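Long-range contacts in Chymotrypsin/elastase isoinhibitor 1 (Ascaris suum, PDB 1EAI), which inhibits serine proteinases such as chymotrypsin and elastase and so defends the worm against its host's proteinases: residues C[3-8]-C[36-41]; C[17-22]-C[40-45]. All blocks are in the same frame, centred on the assembly; numbering follows the deposited sequence.

Interaction 1 (C[3-8]-C[36-41])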
ATOM      1  N   GLU C   3      -8.328   9.393 -18.778  1.00 30.41           N
ATOM      2  CA  GLU C   3      -8.870   8.384 -19.659  1.00 34.02           C
ATOM      3  C   GLU C   3      -9.276   7.042 -19.107  1.00 33.82           C
ATOM      4  O   GLU C   3      -9.975   6.314 -19.789  1.00 34.77           O
ATOM      5  CB  GLU C   3      -8.647   8.398 -21.195  1.00 41.46           C
ATOM      6  CG  GLU C   3      -7.371   7.796 -21.863  1.00 50.71           C
ATOM      7  CD  GLU C   3      -7.449   7.701 -23.422  1.00 59.98           C
ATOM      8  OE1 GLU C   3      -8.389   6.866 -23.894  1.00 62.20           O
ATOM      9  OE2 GLU C   3      -6.737   8.366 -24.216  1.00 63.52           O
ATOM     10  N   SER C   4      -8.788   6.666 -17.930  1.00 33.79           N
ATOM     11  CA  SER C   4      -9.129   5.354 -17.361  1.00 32.44           C
ATOM     12  C   SER C   4     -10.132   5.337 -16.214  1.00 28.95           C
ATOM     13  O   SER C   4     -10.412   4.262 -15.641  1.00 26.17           O
ATOM     14  CB  SER C   4      -7.873   4.647 -16.896  1.00 35.55           C
ATOM     15  OG  SER C   4      -7.100   5.605 -16.165  1.00 40.71           O
ATOM     16  N   CYS C   5     -10.655   6.491 -15.825  1.00 27.11           N
ATOM     17  CA  CYS C   5     -11.580   6.488 -14.723  1.00 26.54           C
ATOM     18  C   CYS C   5     -12.958   6.078 -15.186  1.00 26.50           C
ATOM     19  O   CYS C   5     -13.311   6.241 -16.363  1.00 29.84           O
ATOM     20  CB  CYS C   5     -11.597   7.883 -14.096  1.00 29.79           C
ATOM     21  SG  CYS C   5     -10.029   8.508 -13.446  1.00 27.94           S
ATOM     22  N   GLY C   6     -13.775   5.495 -14.311  1.00 25.72           N
ATOM     23  CA  GLY C   6     -15.173   5.163 -14.711  1.00 23.34           C
ATOM     24  C   GLY C   6     -16.133   6.321 -14.293  1.00 24.16           C
ATOM     25  O   GLY C   6     -15.676   7.374 -13.809  1.00 25.20           O
ATOM     26  N   PRO C   7     -17.454   6.128 -14.356  1.00 22.36           N
ATOM     27  CA  PRO C   7     -18.432   7.144 -13.957  1.00 22.00           C
ATOM     28  C   PRO C   7     -18.348   7.706 -12.561  1.00 24.91           C
ATOM     29  O   PRO C   7     -18.180   6.969 -11.624  1.00 28.56           O
ATOM     30  CB  PRO C   7     -19.810   6.478 -14.081  1.00 18.80           C
ATOM     31  CG  PRO C   7     -19.687   5.151 -14.773  1.00 15.25           C
ATOM     32  CD  PRO C   7     -18.206   4.887 -14.867  1.00 16.92           C
ATOM     33  N   ASN C   8     -18.390   9.070 -12.532  1.00 27.01           N
ATOM     34  CA  ASN C   8     -18.356   9.967 -11.408  1.00 23.10           C
ATOM     35  C   ASN C   8     -17.016  10.040 -10.649  1.00 26.25           C
ATOM     36  O   ASN C   8     -16.875  10.548  -9.492  1.00 30.09           O
ATOM     37  CB  ASN C   8     -19.553   9.753 -10.490  1.00 26.05           C
ATOM     38  CG  ASN C   8     -20.949   9.631 -11.075  1.00 27.37           C
ATOM     39  OD1 ASN C   8     -21.433  10.551 -11.705  1.00 30.63           O
ATOM     40  ND2 ASN C   8     -21.630   8.513 -10.840  1.00 28.43           N
ATOM     41  N   PRO C  36      -1.873   8.690  -5.964  1.00 29.80           N
ATOM     42  CA  PRO C  36      -2.731   9.159  -7.054  1.00 28.50           C
ATOM     43  C   PRO C  36      -3.705   8.154  -7.507  1.00 26.04           C
ATOM     44  O   PRO C  36      -3.332   6.994  -7.431  1.00 27.97           O
ATOM     45  CB  PRO C  36      -1.828   9.577  -8.182  1.00 32.66           C
ATOM     46  CG  PRO C  36      -0.531   9.926  -7.454  1.00 33.53           C
ATOM     47  CD  PRO C  36      -0.464   9.054  -6.194  1.00 31.01           C
ATOM     48  N   SER C  37      -4.940   8.591  -7.892  1.00 21.24           N
ATOM     49  CA  SER C  37      -5.966   7.661  -8.217  1.00 20.80           C
ATOM     50  C   SER C  37      -7.229   8.269  -8.894  1.00 30.83           C
ATOM     51  O   SER C  37      -7.302   9.480  -9.139  1.00 36.91           O
ATOM     52  CB  SER C  37      -6.246   6.918  -6.925  1.00 18.94           C
ATOM     53  OG  SER C  37      -7.168   7.583  -6.095  1.00 17.80           O
ATOM     54  N   CYS C  38      -8.177   7.408  -9.309  1.00 32.83           N
ATOM     55  CA  CYS C  38      -9.466   7.731  -9.896  1.00 28.22           C
ATOM     56  C   CYS C  38     -10.347   7.765  -8.692  1.00 22.26           C
ATOM     57  O   CYS C  38     -10.573   6.693  -8.082  1.00 20.52           O
ATOM     58  CB  CYS C  38      -9.885   6.619 -10.878  1.00 28.44           C
ATOM     59  SG  CYS C  38      -9.280   6.905 -12.560  1.00 29.16           S
ATOM     60  N   GLU C  39     -10.538   8.969  -8.134  1.00 24.24           N
ATOM     61  CA  GLU C  39     -11.279   9.135  -6.856  1.00 26.22           C
ATOM     62  C   GLU C  39     -12.842   9.411  -6.899  1.00 22.10           C
ATOM     63  O   GLU C  39     -13.338  10.110  -7.819  1.00 17.89           O
ATOM     64  CB  GLU C  39     -10.492  10.250  -6.113  1.00 27.72           C
ATOM     65  CG  GLU C  39     -10.993  10.675  -4.719  1.00 29.14           C
ATOM     66  CD  GLU C  39     -10.582  12.091  -4.310  1.00 35.35           C
ATOM     67  OE1 GLU C  39     -10.713  13.129  -4.996  1.00 38.02           O
ATOM     68  OE2 GLU C  39      -9.951  12.094  -3.178  1.00 37.40           O
ATOM     69  N   CYS C  40     -13.620   8.776  -6.001  1.00 20.61           N
ATOM     70  CA  CYS C  40     -15.058   8.946  -5.714  1.00 22.42           C
ATOM     71  C   CYS C  40     -15.113   9.829  -4.469  1.00 20.15           C
ATOM     72  O   CYS C  40     -15.039   9.216  -3.412  1.00 24.35           O
ATOM     73  CB  CYS C  40     -15.752   7.628  -5.195  1.00 23.03           C
ATOM     74  SG  CYS C  40     -17.585   7.523  -5.385  1.00 24.50           S
ATOM     75  N   SER C  41     -15.156  11.196  -4.532  1.00 15.85           N
ATOM     76  CA  SER C  41     -15.110  11.996  -3.253  1.00 24.17           C
ATOM     77  C   SER C  41     -16.405  12.426  -2.641  1.00 25.27           C
ATOM     78  O   SER C  41     -17.249  12.974  -3.309  1.00 25.32           O
ATOM     79  CB  SER C  41     -14.336  13.312  -3.355  1.00 27.59           C
ATOM     80  OG  SER C  41     -14.171  13.501  -4.742  1.00 29.23           O
TER
HETATM   81  O   HOH W   1     -15.343  12.173  -7.117  1.00 33.16           O
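Ser-4 meets Cys-38 through its backbone: its carbonyl carbon lies 4.1 Å from Cys-38 SG, while its hydroxyl is held by Gln-2. At Cys-5 the contact becomes covalent, with a disulfide of 2.0 Å between Cys-5 SG and Cys-38 SG. A chi3 of -84° gives the bridge a left-handed twist. In both half-cystines SG stands anti to the carbonyl carbon, beside the backbone N, with that of Cys-38 turned about 30° further. Cys-5 CB and Cys-38 CB come within 3.9 Å, and Trp-11 of the adjacent strand touches both cysteines. Beyond the bridge, the amide of Gly-6 is hydrogen-bonded to Glu-9 OE1, and the carbonyl oxygen of Asn-8 faces the second segment. There Asn-8 O and Glu-39 O, both acceptors, lie 3.9 Å apart, and a water joins them. It donates to Asn-8 O at 3.3 Å and to Glu-39 O at 3.0 Å, and accepts from Ser-41 N at 2.8 Å, three bonds on one molecule. No direct hydrogen bond crosses between the segments. Their touching parts run in nearly the same direction, 13° apart. The Asn-8 amide turns elsewhere, to the carbonyl of Cys-54. A covalent bridge plus one water thus ties the N-terminal loop to strand 37-39, an arrangement in keeping with the disulfide-rich TIL fold, which has little regular secondary structure.

Interaction 2 (C[17-22]-C[40-45])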
ATOM      1  N   CYS C  17     -10.032  10.677   1.706  1.00 28.49           N
ATOM      2  CA  CYS C  17     -10.782   9.478   2.077  1.00 24.91           C
ATOM      3  C   CYS C  17     -12.121   9.406   1.364  1.00 27.01           C
ATOM      4  O   CYS C  17     -12.666  10.420   1.001  1.00 32.68           O
ATOM      5  CB  CYS C  17     -10.991   9.331   3.603  1.00 24.80           C
ATOM      6  SG  CYS C  17      -9.497   9.618   4.599  1.00 26.73           S
ATOM      7  N   GLU C  18     -12.584   8.194   1.121  1.00 27.17           N
ATOM      8  CA  GLU C  18     -13.803   7.735   0.478  1.00 27.18           C
ATOM      9  C   GLU C  18     -14.823   7.178   1.501  1.00 29.63           C
ATOM     10  O   GLU C  18     -14.445   6.657   2.581  1.00 23.96           O
ATOM     11  CB  GLU C  18     -13.479   6.659  -0.605  1.00 23.52           C
ATOM     12  CG  GLU C  18     -12.632   7.058  -1.848  1.00 21.93           C
ATOM     13  CD  GLU C  18     -12.710   6.040  -2.989  1.00 26.53           C
ATOM     14  OE1 GLU C  18     -12.927   4.859  -2.819  1.00 32.14           O
ATOM     15  OE2 GLU C  18     -12.514   6.467  -4.218  1.00 23.21           O
ATOM     16  N   MET C  19     -16.180   7.218   1.221  1.00 32.07           N
ATOM     17  CA  MET C  19     -17.189   6.727   2.187  1.00 27.02           C
ATOM     18  C   MET C  19     -18.196   5.759   1.529  1.00 27.08           C
ATOM     19  O   MET C  19     -18.569   6.004   0.356  1.00 23.00           O
ATOM     20  CB  MET C  19     -18.029   7.901   2.703  1.00 26.20           C
ATOM     21  CG  MET C  19     -17.297   8.902   3.613  1.00 27.51           C
ATOM     22  SD  MET C  19     -18.256  10.396   4.085  1.00 32.34           S
ATOM     23  CE  MET C  19     -19.447   9.621   5.220  1.00 31.27           C
ATOM     24  N   LYS C  20     -18.574   4.635   2.185  1.00 26.50           N
ATOM     25  CA  LYS C  20     -19.598   3.782   1.550  1.00 28.33           C
ATOM     26  C   LYS C  20     -20.993   4.330   1.928  1.00 30.69           C
ATOM     27  O   LYS C  20     -21.139   5.131   2.870  1.00 27.59           O
ATOM     28  CB  LYS C  20     -19.721   2.448   2.228  1.00 34.97           C
ATOM     29  CG  LYS C  20     -18.567   1.500   2.149  1.00 42.66           C
ATOM     30  CD  LYS C  20     -18.621   0.618   0.930  1.00 51.46           C
ATOM     31  CE  LYS C  20     -17.592  -0.520   0.952  1.00 59.23           C
ATOM     32  NZ  LYS C  20     -17.379  -1.255  -0.355  1.00 63.12           N
ATOM     33  N   CYS C  21     -22.064   3.863   1.263  1.00 32.46           N
ATOM     34  CA  CYS C  21     -23.397   4.305   1.694  1.00 35.84           C
ATOM     35  C   CYS C  21     -23.593   3.831   3.126  1.00 39.77           C
ATOM     36  O   CYS C  21     -23.392   2.630   3.372  1.00 41.88           O
ATOM     37  CB  CYS C  21     -24.513   3.603   0.906  1.00 33.09           C
ATOM     38  SG  CYS C  21     -24.812   4.141  -0.769  1.00 33.86           S
ATOM     39  N   GLY C  22     -23.904   4.681   4.108  1.00 40.11           N
ATOM     40  CA  GLY C  22     -23.958   4.023   5.386  1.00 41.10           C
ATOM     41  C   GLY C  22     -23.047   4.614   6.418  1.00 44.31           C
ATOM     42  O   GLY C  22     -23.562   4.724   7.527  1.00 49.30           O
ATOM     43  N   CYS C  40     -13.620   8.776  -6.001  1.00 20.61           N
ATOM     44  CA  CYS C  40     -15.058   8.946  -5.714  1.00 22.42           C
ATOM     45  C   CYS C  40     -15.113   9.829  -4.469  1.00 20.15           C
ATOM     46  O   CYS C  40     -15.039   9.216  -3.412  1.00 24.35           O
ATOM     47  CB  CYS C  40     -15.752   7.628  -5.195  1.00 23.03           C
ATOM     48  SG  CYS C  40     -17.585   7.523  -5.385  1.00 24.50           S
ATOM     49  N   SER C  41     -15.156  11.196  -4.532  1.00 15.85           N
ATOM     50  CA  SER C  41     -15.110  11.996  -3.253  1.00 24.17           C
ATOM     51  C   SER C  41     -16.405  12.426  -2.641  1.00 25.27           C
ATOM     52  O   SER C  41     -17.249  12.974  -3.309  1.00 25.32           O
ATOM     53  CB  SER C  41     -14.336  13.312  -3.355  1.00 27.59           C
ATOM     54  OG  SER C  41     -14.171  13.501  -4.742  1.00 29.23           O
ATOM     55  N   PRO C  42     -16.401  12.469  -1.339  1.00 26.01           N
ATOM     56  CA  PRO C  42     -17.567  12.867  -0.645  1.00 29.39           C
ATOM     57  C   PRO C  42     -17.808  14.345  -0.819  1.00 32.72           C
ATOM     58  O   PRO C  42     -18.972  14.741  -0.900  1.00 30.84           O
ATOM     59  CB  PRO C  42     -17.347  12.442   0.806  1.00 28.14           C
ATOM     60  CG  PRO C  42     -16.060  11.645   0.847  1.00 27.27           C
ATOM     61  CD  PRO C  42     -15.673  11.400  -0.594  1.00 29.21           C
ATOM     62  N   GLY C  43     -16.687  15.103  -0.910  1.00 31.00           N
ATOM     63  CA  GLY C  43     -16.802  16.526  -1.137  1.00 30.38           C
ATOM     64  C   GLY C  43     -17.575  16.939  -2.434  1.00 31.35           C
ATOM     65  O   GLY C  43     -17.915  18.115  -2.617  1.00 34.73           O
ATOM     66  N   ARG C  44     -17.822  16.049  -3.403  1.00 25.33           N
ATOM     67  CA  ARG C  44     -18.615  16.359  -4.602  1.00 24.86           C
ATOM     68  C   ARG C  44     -19.984  15.667  -4.577  1.00 23.54           C
ATOM     69  O   ARG C  44     -20.586  15.530  -5.630  1.00 23.61           O
ATOM     70  CB  ARG C  44     -17.949  15.822  -5.865  1.00 31.90           C
ATOM     71  CG  ARG C  44     -16.613  16.419  -6.203  1.00 37.06           C
ATOM     72  CD  ARG C  44     -16.005  15.961  -7.533  1.00 43.26           C
ATOM     73  NE  ARG C  44     -14.679  16.615  -7.737  1.00 48.34           N
ATOM     74  CZ  ARG C  44     -13.453  16.100  -7.439  1.00 49.81           C
ATOM     75  NH1 ARG C  44     -13.246  14.851  -6.967  1.00 49.69           N
ATOM     76  NH2 ARG C  44     -12.378  16.870  -7.613  1.00 49.60           N
ATOM     77  N   GLY C  45     -20.363  15.126  -3.411  1.00 25.66           N
ATOM     78  CA  GLY C  45     -21.579  14.402  -3.103  1.00 27.49           C
ATOM     79  C   GLY C  45     -21.726  12.958  -3.598  1.00 29.02           C
ATOM     80  O   GLY C  45     -22.851  12.512  -3.868  1.00 30.56           O
TER
HETATM   81  O   HOH W   2     -16.873   8.373  -1.141  1.00 24.46           O
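The carboxylate of Glu-18 has Cys-40 over one face: Cys-40 CB lies 4.1 Å from Glu-18 CD, and Cys-40 O approaches on the same side, 3.6 Å from Glu-18 CG. From that side too the amide Cys-40 N donates to Glu-18 OE2, at 3.1 Å. The N-H points almost straight at the oxygen (170°), which it meets on the anti side and 32° out of the carboxylate plane. OE2 also forms a salt bridge with Arg-48, which probably steadies the negative charge beside the chain. The Pro-42 ring is met around its rim rather than squarely over a face. Cys-17 O comes to Pro-42 CD at 3.5 Å, whereas Met-19 SD sits 4.0 Å from Pro-42 CB, the two lying on opposite sides of the ring's mean plane. The Met-19 chain crosses the proline obliquely. A water accepts from Met-19 N at 2.7 Å; it can donate to Cys-40 O, though it has other acceptors in reach. Pro-42 belongs to a short 3-10 turn, and another protein chain packs its backbone against this residue and hydrogen-bonds Glu-18 O through a basic side chain. A carboxylate-to-amide hydrogen bond, the water and the rim of Pro-42 join two loops that are each tied elsewhere by their own disulfides, consistent with the small disulfide-rich core of a TIL domain, here next to a bound partner chain.

How the interactions relate
Interactions 1 and 2 have centres about 12 Å apart and converge on one piece of chain: the partner segments 36-41 and 40-45 follow each other and share Cys-40 and Ser-41. Their first segments come earlier and in the same order: the loop 3-8 precedes strand 10-12, and the loop 17-22 comes after that strand. Strand 37-39, paired antiparallel with 10-12, leads from interaction 1 into interaction 2. Direct contact between the two includes Glu-39 CA, 3.9 Å from Glu-18 OE2. The Cys-40–Cys-54 disulfide ties this junction to the other two-stranded antiparallel sheet, 46-48 with 54-56. All four segments therefore belong to one cross-linked TIL domain, whose reactive bond is Leu-31–Met-32.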